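Local coordinates for Serine/threonine-protein kinase Tel1 (PDB 6SKY) that probably phosphorylates serine and threonine residues followed by glutamine, acting as an ATM-family checkpoint kinase that senses DNA damage, at residues P2193-S2197 with L2198-V2202; I2221-I2224 with R2225-A2229; M2675-H2678 with E2679-P2683; T2705-A2708 with V2709-V2713. One frame throughout, in Å; residues are numbered along the deposited sequence.

In the fold
All four contacts are local, each closed within nine or ten consecutive residues, and they follow one another along the chain without nesting or crossing. Contact 1 closes the turn that ends helix 2193-2196 and leads into helix 2203-2217; contact 2 is a run of turns in helix 2220-2232, with its centre about 23 Å away. Both belong to the helical FAT region. Far across the molecule, in the kinase region, contact 3 spans the C-terminal turns of helix 2670-2681, and contact 4 lies on helix 2703-2714, about 21 Å from it between centres. Contact 2 reaches the second subunit, whereas contact 4 lies beside the FATC segment at the C terminus of the chain.

Contact 1 of 4, residues P2193-S2197 with L2198-V2202; sequences PSCES and LGLSV
The chain leaves the short, weakly bonded helix 2193-2196 by a tight reversal in which the amide of Leu2200 reaches back to the carbonyl of Cys2195, N to O 3.0 Å, with an N-H...O angle of 150°. This is the outer, six-to-one bond of a Schellman motif. The inner bond of the full motif is not made: Gly2199 N stands 3.8 Å from Glu2196 O, so the turn is best called Schellman-like. Gly2199 supplies the positive phi (89°) that swings the chain out of the helix, and a side chain there would be pressed against the carbonyl oxygen of Leu2198.

The same two residues that share the bond also meet through their side chains. Cys2195 turns SG to the side of its backbone N (chi1 -79°), where it comes within 4.3 Å of Leu2200 CD1, the apolar contact expected across such a cap. Leu2200 CB passes beside the Cys2195 carbonyl oxygen. Leu2198 folds back the other way, along the helix end, and brings its CD1 methyl to 3.3 Å from Ser2194 O. Arg2158 and Ile2162 of helix 2154-2174 pack against the cysteine, and Arg2158 also hydrogen-bonds Ser2194 OG, so the cap is seated on the neighbouring helix of the FAT solenoid. Val2202, the N-cap of helix 2203-2217, reaches the same patch: its CG2 methyl lies 3.9 Å from Cys2195 CB and 4.0 Å from Cys2195 SG.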
loop_
_atom_site.group_PDB
_atom_site.type_symbol
_atom_site.label_atom_id
_atom_site.label_comp_id
_atom_site.label_asym_id
_atom_site.label_seq_id
_atom_site.Cartn_x
_atom_site.Cartn_y
_atom_site.Cartn_z
ATOM N N PRO A 2193 -33.437 -6.022 -8.771
ATOM C CA PRO A 2193 -34.863 -6.252 -8.492
ATOM C C PRO A 2193 -35.799 -5.665 -9.536
ATOM O O PRO A 2193 -36.708 -6.356 -10.009
ATOM C CB PRO A 2193 -35.043 -5.586 -7.127
ATOM C CG PRO A 2193 -33.744 -5.713 -6.494
ATOM C CD PRO A 2193 -32.743 -5.526 -7.570
ATOM N N SER A 2194 -35.603 -4.408 -9.909
ATOM C CA SER A 2194 -36.445 -3.757 -10.900
ATOM C C SER A 2194 -36.066 -4.111 -12.325
ATOM O O SER A 2194 -36.617 -3.524 -13.257
ATOM C CB SER A 2194 -36.392 -2.244 -10.715
ATOM O OG SER A 2194 -35.056 -1.784 -10.730
ATOM N N CYS A 2195 -35.127 -5.032 -12.523
ATOM C CA CYS A 2195 -34.844 -5.575 -13.843
ATOM C C CYS A 2195 -35.466 -6.938 -14.059
ATOM O O CYS A 2195 -35.737 -7.308 -15.201
ATOM C CB CYS A 2195 -33.336 -5.685 -14.070
ATOM S SG CYS A 2195 -32.510 -4.152 -14.514
ATOM N N GLU A 2196 -35.691 -7.696 -12.989
ATOM C CA GLU A 2196 -36.318 -9.004 -13.096
ATOM C C GLU A 2196 -37.826 -8.913 -13.248
ATOM O O GLU A 2196 -38.457 -9.897 -13.641
ATOM C CB GLU A 2196 -35.972 -9.848 -11.873
ATOM C CG GLU A 2196 -34.485 -10.092 -11.706
ATOM C CD GLU A 2196 -34.126 -10.657 -10.348
ATOM O OE1 GLU A 2196 -34.971 -10.591 -9.431
ATOM O OE2 GLU A 2196 -32.997 -11.167 -10.195
ATOM N N SER A 2197 -38.415 -7.763 -12.942
ATOM C CA SER A 2197 -39.836 -7.553 -13.158
ATOM C C SER A 2197 -40.144 -7.030 -14.551
ATOM O O SER A 2197 -41.296 -7.114 -14.986
ATOM C CB SER A 2197 -40.386 -6.581 -12.115
ATOM O OG SER A 2197 -39.768 -5.315 -12.229
ATOM N N LEU A 2198 -39.153 -6.484 -15.248
ATOM C CA LEU A 2198 -39.296 -6.087 -16.639
ATOM C C LEU A 2198 -38.999 -7.225 -17.601
ATOM O O LEU A 2198 -39.161 -7.051 -18.811
ATOM C CB LEU A 2198 -38.377 -4.907 -16.952
ATOM C CG LEU A 2198 -38.705 -3.581 -16.280
ATOM C CD1 LEU A 2198 -37.512 -2.658 -16.320
ATOM C CD2 LEU A 2198 -39.877 -2.951 -16.974
ATOM N N GLY A 2199 -38.569 -8.375 -17.098
ATOM C CA GLY A 2199 -38.265 -9.501 -17.950
ATOM C C GLY A 2199 -36.848 -9.549 -18.459
ATOM O O GLY A 2199 -36.614 -10.084 -19.547
ATOM N N LEU A 2200 -35.893 -9.011 -17.711
ATOM C CA LEU A 2200 -34.500 -8.960 -18.125
ATOM C C LEU A 2200 -33.667 -9.910 -17.281
ATOM O O LEU A 2200 -33.900 -10.054 -16.079
ATOM C CB LEU A 2200 -33.941 -7.544 -17.997
ATOM C CG LEU A 2200 -34.538 -6.471 -18.891
ATOM C CD1 LEU A 2200 -34.019 -5.134 -18.464
ATOM C CD2 LEU A 2200 -34.171 -6.739 -20.312
ATOM N N SER A 2201 -32.692 -10.547 -17.911
ATOM C CA SER A 2201 -31.742 -11.414 -17.227
ATOM C C SER A 2201 -30.388 -10.726 -17.300
ATOM O O SER A 2201 -29.654 -10.880 -18.273
ATOM C CB SER A 2201 -31.703 -12.784 -17.858
ATOM O OG SER A 2201 -32.990 -13.365 -17.879
ATOM N N VAL A 2202 -30.067 -9.950 -16.271
ATOM C CA VAL A 2202 -28.818 -9.203 -16.258
ATOM C C VAL A 2202 -28.074 -9.424 -14.953
ATOM O O VAL A 2202 -27.262 -8.591 -14.550
ATOM C CB VAL A 2202 -29.064 -7.702 -16.480
ATOM C CG1 VAL A 2202 -29.551 -7.449 -17.881
ATOM C CG2 VAL A 2202 -30.054 -7.188 -15.473
#

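Contact 2 of 4, residues I2221-I2224 with R2225-A2229; sequences ISSI and RMLQA
Arg2225 N donates to Ile2221 O at 2.9 Å, and the next three amides repeat the step: Met2226 to Ser2222, Leu2227 to Ser2223 and Gln2228 to Ile2224. Within the same turns, Arg2225 NH2 donates to Gln2228 OE1 over 3.2 Å with an N-H...O angle of 153°. The bond is flat at both ends, since the donor comes in on a lone pair in the amide plane and the oxygen lies at the edge of the guanidinium, nearly in its plane. A bend at chi2 (-49°) lays the arginine alongside Ile2221, whose CG2 methyl is 3.9 Å from Arg2225 NE. These are regular alpha-helical turns of helix 2220-2232, one of the helices of the FAT alpha solenoid. Gln2228 runs side by side with Ile2224, so that NE2 comes to 3.9 Å from Ile2224 CG2; NE2 also has a weak bond to Tyr2271 OH. With an alanine here, the Arg2225 guanidinium would probably be set free to turn and Ile2224 CG2 would lose its amide cover. Toward the neighbouring helices, Met2226 packs on Ala2210 and Leu2214 of helix 2203-2217, while Ile2224 and Leu2227 meet helix 2245-2259, where Gln2255 binds Ser2223 OG. The second subunit also packs here, through its Ala1937 on Arg2225 and its Val1942 on Ser2222.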
loop_
_atom_site.group_PDB
_atom_site.type_symbol
_atom_site.label_atom_id
_atom_site.label_comp_id
_atom_site.label_asym_id
_atom_site.label_seq_id
_atom_site.Cartn_x
_atom_site.Cartn_y
_atom_site.Cartn_z
ATOM N N ILE A 2221 -10.288 -13.460 -2.209
ATOM C CA ILE A 2221 -11.093 -14.649 -1.976
ATOM C C ILE A 2221 -12.567 -14.340 -2.158
ATOM O O ILE A 2221 -13.321 -15.178 -2.655
ATOM C CB ILE A 2221 -10.800 -15.240 -0.589
ATOM C CG1 ILE A 2221 -9.296 -15.373 -0.378
ATOM C CG2 ILE A 2221 -11.419 -16.598 -0.462
ATOM C CD1 ILE A 2221 -8.616 -16.234 -1.381
ATOM N N SER A 2222 -13.001 -13.137 -1.791
ATOM C CA SER A 2222 -14.396 -12.770 -1.993
ATOM C C SER A 2222 -14.740 -12.723 -3.471
ATOM O O SER A 2222 -15.801 -13.199 -3.886
ATOM C CB SER A 2222 -14.676 -11.427 -1.338
ATOM O OG SER A 2222 -14.069 -11.355 -0.069
ATOM N N SER A 2223 -13.844 -12.163 -4.282
ATOM C CA SER A 2223 -14.051 -12.118 -5.721
ATOM C C SER A 2223 -14.105 -13.511 -6.327
ATOM O O SER A 2223 -14.953 -13.792 -7.180
ATOM C CB SER A 2223 -12.943 -11.301 -6.363
ATOM O OG SER A 2223 -12.779 -11.651 -7.715
ATOM N N ILE A 2224 -13.211 -14.401 -5.900
ATOM C CA ILE A 2224 -13.210 -15.759 -6.434
ATOM C C ILE A 2224 -14.490 -16.491 -6.055
ATOM O O ILE A 2224 -15.082 -17.196 -6.880
ATOM C CB ILE A 2224 -11.958 -16.508 -5.957
ATOM C CG1 ILE A 2224 -10.712 -15.865 -6.542
ATOM C CG2 ILE A 2224 -12.025 -17.945 -6.355
ATOM C CD1 ILE A 2224 -9.449 -16.325 -5.903
ATOM N N ARG A 2225 -14.940 -16.340 -4.807
ATOM C CA ARG A 2225 -16.166 -17.006 -4.382
ATOM C C ARG A 2225 -17.372 -16.471 -5.135
ATOM O O ARG A 2225 -18.279 -17.228 -5.492
ATOM C CB ARG A 2225 -16.366 -16.837 -2.884
ATOM C CG ARG A 2225 -15.285 -17.421 -2.026
ATOM C CD ARG A 2225 -14.947 -18.829 -2.421
ATOM N NE ARG A 2225 -13.875 -19.357 -1.588
ATOM C CZ ARG A 2225 -13.142 -20.417 -1.896
ATOM N NH1 ARG A 2225 -12.192 -20.828 -1.074
ATOM N NH2 ARG A 2225 -13.357 -21.064 -3.025
ATOM N N MET A 2226 -17.388 -15.166 -5.397
ATOM C CA MET A 2226 -18.479 -14.562 -6.147
ATOM C C MET A 2226 -18.525 -15.072 -7.580
ATOM O O MET A 2226 -19.602 -15.383 -8.101
ATOM C CB MET A 2226 -18.318 -13.053 -6.109
ATOM C CG MET A 2226 -19.587 -12.300 -6.209
ATOM S SD MET A 2226 -19.426 -10.647 -5.568
ATOM C CE MET A 2226 -21.092 -10.095 -5.858
ATOM N N LEU A 2227 -17.369 -15.177 -8.234
ATOM C CA LEU A 2227 -17.348 -15.700 -9.596
ATOM C C LEU A 2227 -17.749 -17.164 -9.638
ATOM O O LEU A 2227 -18.448 -17.594 -10.557
ATOM C CB LEU A 2227 -15.969 -15.521 -10.212
ATOM C CG LEU A 2227 -15.497 -14.131 -10.600
ATOM C CD1 LEU A 2227 -14.114 -14.237 -11.130
ATOM C CD2 LEU A 2227 -16.407 -13.543 -11.625
ATOM N N GLN A 2228 -17.314 -17.954 -8.659
ATOM C CA GLN A 2228 -17.716 -19.355 -8.630
ATOM C C GLN A 2228 -19.205 -19.507 -8.383
ATOM O O GLN A 2228 -19.819 -20.450 -8.885
ATOM C CB GLN A 2228 -16.930 -20.102 -7.569
ATOM C CG GLN A 2228 -15.497 -20.337 -7.925
ATOM C CD GLN A 2228 -14.706 -20.843 -6.768
ATOM O OE1 GLN A 2228 -15.106 -20.693 -5.624
ATOM N NE2 GLN A 2228 -13.578 -21.458 -7.050
ATOM N N ALA A 2229 -19.803 -18.604 -7.608
ATOM C CA ALA A 2229 -21.251 -18.626 -7.448
ATOM C C ALA A 2229 -21.958 -18.270 -8.746
ATOM O O ALA A 2229 -22.996 -18.853 -9.067
ATOM C CB ALA A 2229 -21.666 -17.676 -6.335
#

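Contact 3 of 4, residues M2675-H2678 with E2679-P2683; sequences MPAH and ERYYP
Ala2677, His2678 and Glu2679 are the residues most covered where helix 2670-2681 winds to its end. Ala2677 O accepts the amide of Tyr2681 at 3.0 Å, and its CB is met by two large side chains, at 3.8 Å from Arg2680 NH1 and 4.0 Å from Tyr2681 CE2. Arg2680, bent at chi3 (66°), folds its guanidinium back so that one face lies, near its rim, over Ala2677 CA, while its CG sits over the centre of the Tyr2681 ring. That tyrosine stacks on Tyr2723 and bonds Glu2727 through OH; an alanine in its place would probably take the stacking partner from Tyr2723 and the hydroxyl from Glu2727, and open a gap beside Ala2677 CB and Arg2680 CG. His2678 closes the last turn, its O receiving Tyr2682 N at 3.2 Å from above the carbonyl plane. Its imidazole stacks on Phe2717, with NE2 hydrogen-bonded to Asp2803. Glu2679 holds CG between its backbone N and carbonyl carbon (chi1 65°), which sets CG beside Pro2676 O, 3.2 Å away; the extended chain then carries OE1 to a salt bridge with Lys2687. Pro2676, lacking an N-H, kinks the helix, yet its O takes Arg2680 N at 3.0 Å. This helix follows strand 2667-2669, whose Pro2669 lines the nucleotide pocket, as the first helix of the C-lobe does in PI3-kinase-like kinases.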
loop_
_atom_site.group_PDB
_atom_site.type_symbol
_atom_site.label_atom_id
_atom_site.label_comp_id
_atom_site.label_asym_id
_atom_site.label_seq_id
_atom_site.Cartn_x
_atom_site.Cartn_y
_atom_site.Cartn_z
ATOM N N MET A 2675 28.840 24.422 -28.450
ATOM C CA MET A 2675 30.162 25.033 -28.426
ATOM C C MET A 2675 30.167 26.444 -29.006
ATOM O O MET A 2675 30.884 27.304 -28.485
ATOM C CB MET A 2675 31.172 24.141 -29.135
ATOM C CG MET A 2675 31.596 22.964 -28.286
ATOM S SD MET A 2675 32.091 23.464 -26.630
ATOM C CE MET A 2675 31.029 22.442 -25.628
ATOM N N PRO A 2676 29.414 26.736 -30.072
ATOM C CA PRO A 2676 29.291 28.143 -30.484
ATOM C C PRO A 2676 28.508 29.000 -29.510
ATOM O O PRO A 2676 28.838 30.176 -29.320
ATOM C CB PRO A 2676 28.584 28.037 -31.834
ATOM C CG PRO A 2676 28.944 26.727 -32.328
ATOM C CD PRO A 2676 28.986 25.836 -31.151
ATOM N N ALA A 2677 27.465 28.452 -28.896
ATOM C CA ALA A 2677 26.644 29.236 -27.988
ATOM C C ALA A 2677 27.416 29.668 -26.758
ATOM O O ALA A 2677 27.167 30.753 -26.224
ATOM C CB ALA A 2677 25.414 28.440 -27.584
ATOM N N HIS A 2678 28.354 28.848 -26.298
ATOM C CA HIS A 2678 29.097 29.185 -25.092
ATOM C C HIS A 2678 29.930 30.435 -25.288
ATOM O O HIS A 2678 30.078 31.238 -24.364
ATOM C CB HIS A 2678 29.982 28.019 -24.674
ATOM C CG HIS A 2678 29.328 27.090 -23.711
ATOM N ND1 HIS A 2678 29.097 27.424 -22.399
ATOM C CD2 HIS A 2678 28.855 25.835 -23.868
ATOM C CE1 HIS A 2678 28.512 26.412 -21.790
ATOM N NE2 HIS A 2678 28.349 25.438 -22.659
ATOM N N GLU A 2679 30.489 30.618 -26.473
ATOM C CA GLU A 2679 31.262 31.816 -26.740
ATOM C C GLU A 2679 30.411 32.962 -27.252
ATOM O O GLU A 2679 30.844 34.114 -27.177
ATOM C CB GLU A 2679 32.362 31.519 -27.751
ATOM C CG GLU A 2679 31.844 31.147 -29.104
ATOM C CD GLU A 2679 32.955 30.921 -30.092
ATOM O OE1 GLU A 2679 34.125 31.108 -29.707
ATOM O OE2 GLU A 2679 32.663 30.559 -31.250
ATOM N N ARG A 2680 29.220 32.679 -27.771
ATOM C CA ARG A 2680 28.329 33.761 -28.164
ATOM C C ARG A 2680 27.724 34.449 -26.949
ATOM O O ARG A 2680 27.573 35.673 -26.939
ATOM C CB ARG A 2680 27.243 33.223 -29.083
ATOM C CG ARG A 2680 26.078 34.132 -29.252
ATOM C CD ARG A 2680 25.235 33.717 -30.418
ATOM N NE ARG A 2680 24.589 32.433 -30.210
ATOM C CZ ARG A 2680 24.858 31.344 -30.913
ATOM N NH1 ARG A 2680 24.215 30.220 -30.664
ATOM N NH2 ARG A 2680 25.764 31.384 -31.872
ATOM N N TYR A 2681 27.385 33.695 -25.907
ATOM C CA TYR A 2681 26.727 34.300 -24.759
ATOM C C TYR A 2681 27.668 34.661 -23.624
ATOM O O TYR A 2681 27.293 35.476 -22.779
ATOM C CB TYR A 2681 25.632 33.379 -24.223
ATOM C CG TYR A 2681 24.516 33.182 -25.202
ATOM C CD1 TYR A 2681 23.571 34.161 -25.403
ATOM C CD2 TYR A 2681 24.414 32.026 -25.934
ATOM C CE1 TYR A 2681 22.564 33.989 -26.296
ATOM C CE2 TYR A 2681 23.410 31.851 -26.830
ATOM C CZ TYR A 2681 22.491 32.835 -27.014
ATOM O OH TYR A 2681 21.478 32.658 -27.918
ATOM N N TYR A 2682 28.865 34.092 -23.574
ATOM C CA TYR A 2682 29.852 34.421 -22.545
ATOM C C TYR A 2682 31.211 34.594 -23.196
ATOM O O TYR A 2682 32.043 33.683 -23.187
ATOM C CB TYR A 2682 29.909 33.340 -21.469
ATOM C CG TYR A 2682 28.651 33.190 -20.672
ATOM C CD1 TYR A 2682 28.399 34.002 -19.591
ATOM C CD2 TYR A 2682 27.721 32.220 -20.988
ATOM C CE1 TYR A 2682 27.255 33.863 -18.859
ATOM C CE2 TYR A 2682 26.577 32.075 -20.260
ATOM C CZ TYR A 2682 26.351 32.899 -19.197
ATOM O OH TYR A 2682 25.208 32.759 -18.460
ATOM N N PRO A 2683 31.479 35.767 -23.773
ATOM C CA PRO A 2683 32.758 35.968 -24.467
ATOM C C PRO A 2683 33.970 36.010 -23.551
ATOM O O PRO A 2683 35.096 35.974 -24.056
ATOM C CB PRO A 2683 32.559 37.311 -25.176
ATOM C CG PRO A 2683 31.096 37.504 -25.225
ATOM C CD PRO A 2683 30.570 36.900 -23.981
#

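Contact 4 of 4, residues T2705-A2708 with V2709-V2713; sequences TRIA and VYRRV
This is an exposed intrahelical contact, between successive turns of helix 2703-2714 in the kinase region, at which Thr2705 to Ala2708 give their carbonyls to the amides four residues on. The step from Ile2707 O to Arg2711 N measures 2.9 Å, with an N-H...O angle of 166°. The two side chains run alongside each other, bringing Ile2707 CG2 to 3.8 Å from Arg2711 NE; the arginine is extended from CG to NE. Arg2712 behaves differently. A bend at chi3 (-26°) turns its guanidinium back over the helix, the rim of one face over Ala2708 O, with Arg2712 NH1 4.0 Å from that oxygen, too far for a hydrogen bond, and Val2709 CG2 at its edge. Val2709 in turn leans over the turn before it, CG2 at 3.3 Å from Thr2705 O and at 4.4 Å from Thr2705 CG2. Tyr2710 is the buried member: it swings away from these residues to pack on Val2930 and Leu2933, with a weak bond from OH to Ala2942 O. Ile2707 and Arg2711 touch helix 2930-2933 too, so this face of the helix forms part of the seat of the C-terminal FATC segment against the kinase domain, a hallmark of the PIKK family.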
loop_
_atom_site.group_PDB
_atom_site.type_symbol
_atom_site.label_atom_id
_atom_site.label_comp_id
_atom_site.label_asym_id
_atom_site.label_seq_id
_atom_site.Cartn_x
_atom_site.Cartn_y
_atom_site.Cartn_z
ATOM N N THR A 2705 43.833 16.085 -7.707
ATOM C CA THR A 2705 44.221 17.070 -8.708
ATOM C C THR A 2705 43.212 17.123 -9.843
ATOM O O THR A 2705 42.904 18.204 -10.357
ATOM C CB THR A 2705 45.617 16.756 -9.235
ATOM O OG1 THR A 2705 46.569 16.937 -8.183
ATOM C CG2 THR A 2705 45.981 17.670 -10.384
ATOM N N ARG A 2706 42.671 15.971 -10.237
ATOM C CA ARG A 2706 41.651 15.955 -11.278
ATOM C C ARG A 2706 40.413 16.722 -10.848
ATOM O O ARG A 2706 39.873 17.518 -11.621
ATOM C CB ARG A 2706 41.292 14.518 -11.635
ATOM C CG ARG A 2706 42.428 13.761 -12.240
ATOM C CD ARG A 2706 42.033 12.364 -12.612
ATOM N NE ARG A 2706 41.314 12.326 -13.871
ATOM C CZ ARG A 2706 40.875 11.212 -14.442
ATOM N NH1 ARG A 2706 40.226 11.265 -15.596
ATOM N NH2 ARG A 2706 41.088 10.046 -13.857
ATOM N N ILE A 2707 39.958 16.514 -9.614
ATOM C CA ILE A 2707 38.768 17.213 -9.146
ATOM C C ILE A 2707 39.036 18.704 -9.002
ATOM O O ILE A 2707 38.168 19.533 -9.291
ATOM C CB ILE A 2707 38.265 16.595 -7.835
ATOM C CG1 ILE A 2707 37.836 15.155 -8.066
ATOM C CG2 ILE A 2707 37.094 17.356 -7.325
ATOM C CD1 ILE A 2707 37.156 14.531 -6.889
ATOM N N ALA A 2708 40.240 19.077 -8.572
ATOM C CA ALA A 2708 40.559 20.495 -8.462
ATOM C C ALA A 2708 40.573 21.168 -9.826
ATOM O O ALA A 2708 40.042 22.273 -9.984
ATOM C CB ALA A 2708 41.899 20.674 -7.764
ATOM N N VAL A 2709 41.166 20.515 -10.826
ATOM C CA VAL A 2709 41.189 21.075 -12.173
ATOM C C VAL A 2709 39.780 21.168 -12.737
ATOM O O VAL A 2709 39.430 22.135 -13.420
ATOM C CB VAL A 2709 42.106 20.239 -13.078
ATOM C CG1 VAL A 2709 41.901 20.609 -14.519
ATOM C CG2 VAL A 2709 43.539 20.460 -12.691
ATOM N N TYR A 2710 38.942 20.178 -12.442
ATOM C CA TYR A 2710 37.578 20.209 -12.948
ATOM C C TYR A 2710 36.779 21.347 -12.329
ATOM O O TYR A 2710 36.025 22.029 -13.028
ATOM C CB TYR A 2710 36.901 18.874 -12.688
ATOM C CG TYR A 2710 35.472 18.836 -13.127
ATOM C CD1 TYR A 2710 34.451 18.931 -12.209
ATOM C CD2 TYR A 2710 35.142 18.708 -14.457
ATOM C CE1 TYR A 2710 33.156 18.900 -12.598
ATOM C CE2 TYR A 2710 33.846 18.676 -14.853
ATOM C CZ TYR A 2710 32.857 18.773 -13.919
ATOM O OH TYR A 2710 31.545 18.744 -14.297
ATOM N N ARG A 2711 36.917 21.564 -11.021
ATOM C CA ARG A 2711 36.234 22.695 -10.405
ATOM C C ARG A 2711 36.730 24.011 -10.979
ATOM O O ARG A 2711 35.936 24.917 -11.258
ATOM C CB ARG A 2711 36.425 22.680 -8.897
ATOM C CG ARG A 2711 35.702 21.576 -8.194
ATOM C CD ARG A 2711 35.846 21.742 -6.708
ATOM N NE ARG A 2711 35.484 20.535 -5.982
ATOM C CZ ARG A 2711 34.268 20.283 -5.522
ATOM N NH1 ARG A 2711 34.025 19.159 -4.870
ATOM N NH2 ARG A 2711 33.293 21.158 -5.718
ATOM N N ARG A 2712 38.042 24.132 -11.171
ATOM C CA ARG A 2712 38.592 25.354 -11.737
ATOM C C ARG A 2712 38.061 25.607 -13.140
ATOM O O ARG A 2712 37.835 26.756 -13.526
ATOM C CB ARG A 2712 40.113 25.271 -11.752
ATOM C CG ARG A 2712 40.808 26.552 -12.116
ATOM C CD ARG A 2712 42.194 26.285 -12.665
ATOM N NE ARG A 2712 42.751 25.026 -12.180
ATOM C CZ ARG A 2712 43.305 24.859 -10.984
ATOM N NH1 ARG A 2712 43.785 23.675 -10.634
ATOM N NH2 ARG A 2712 43.367 25.872 -10.133
ATOM N N VAL A 2713 37.862 24.551 -13.923
ATOM C CA VAL A 2713 37.401 24.732 -15.295
ATOM C C VAL A 2713 35.912 25.046 -15.341
ATOM O O VAL A 2713 35.477 25.880 -16.136
ATOM C CB VAL A 2713 37.748 23.495 -16.140
ATOM C CG1 VAL A 2713 36.617 23.144 -17.072
ATOM C CG2 VAL A 2713 38.996 23.756 -16.934
#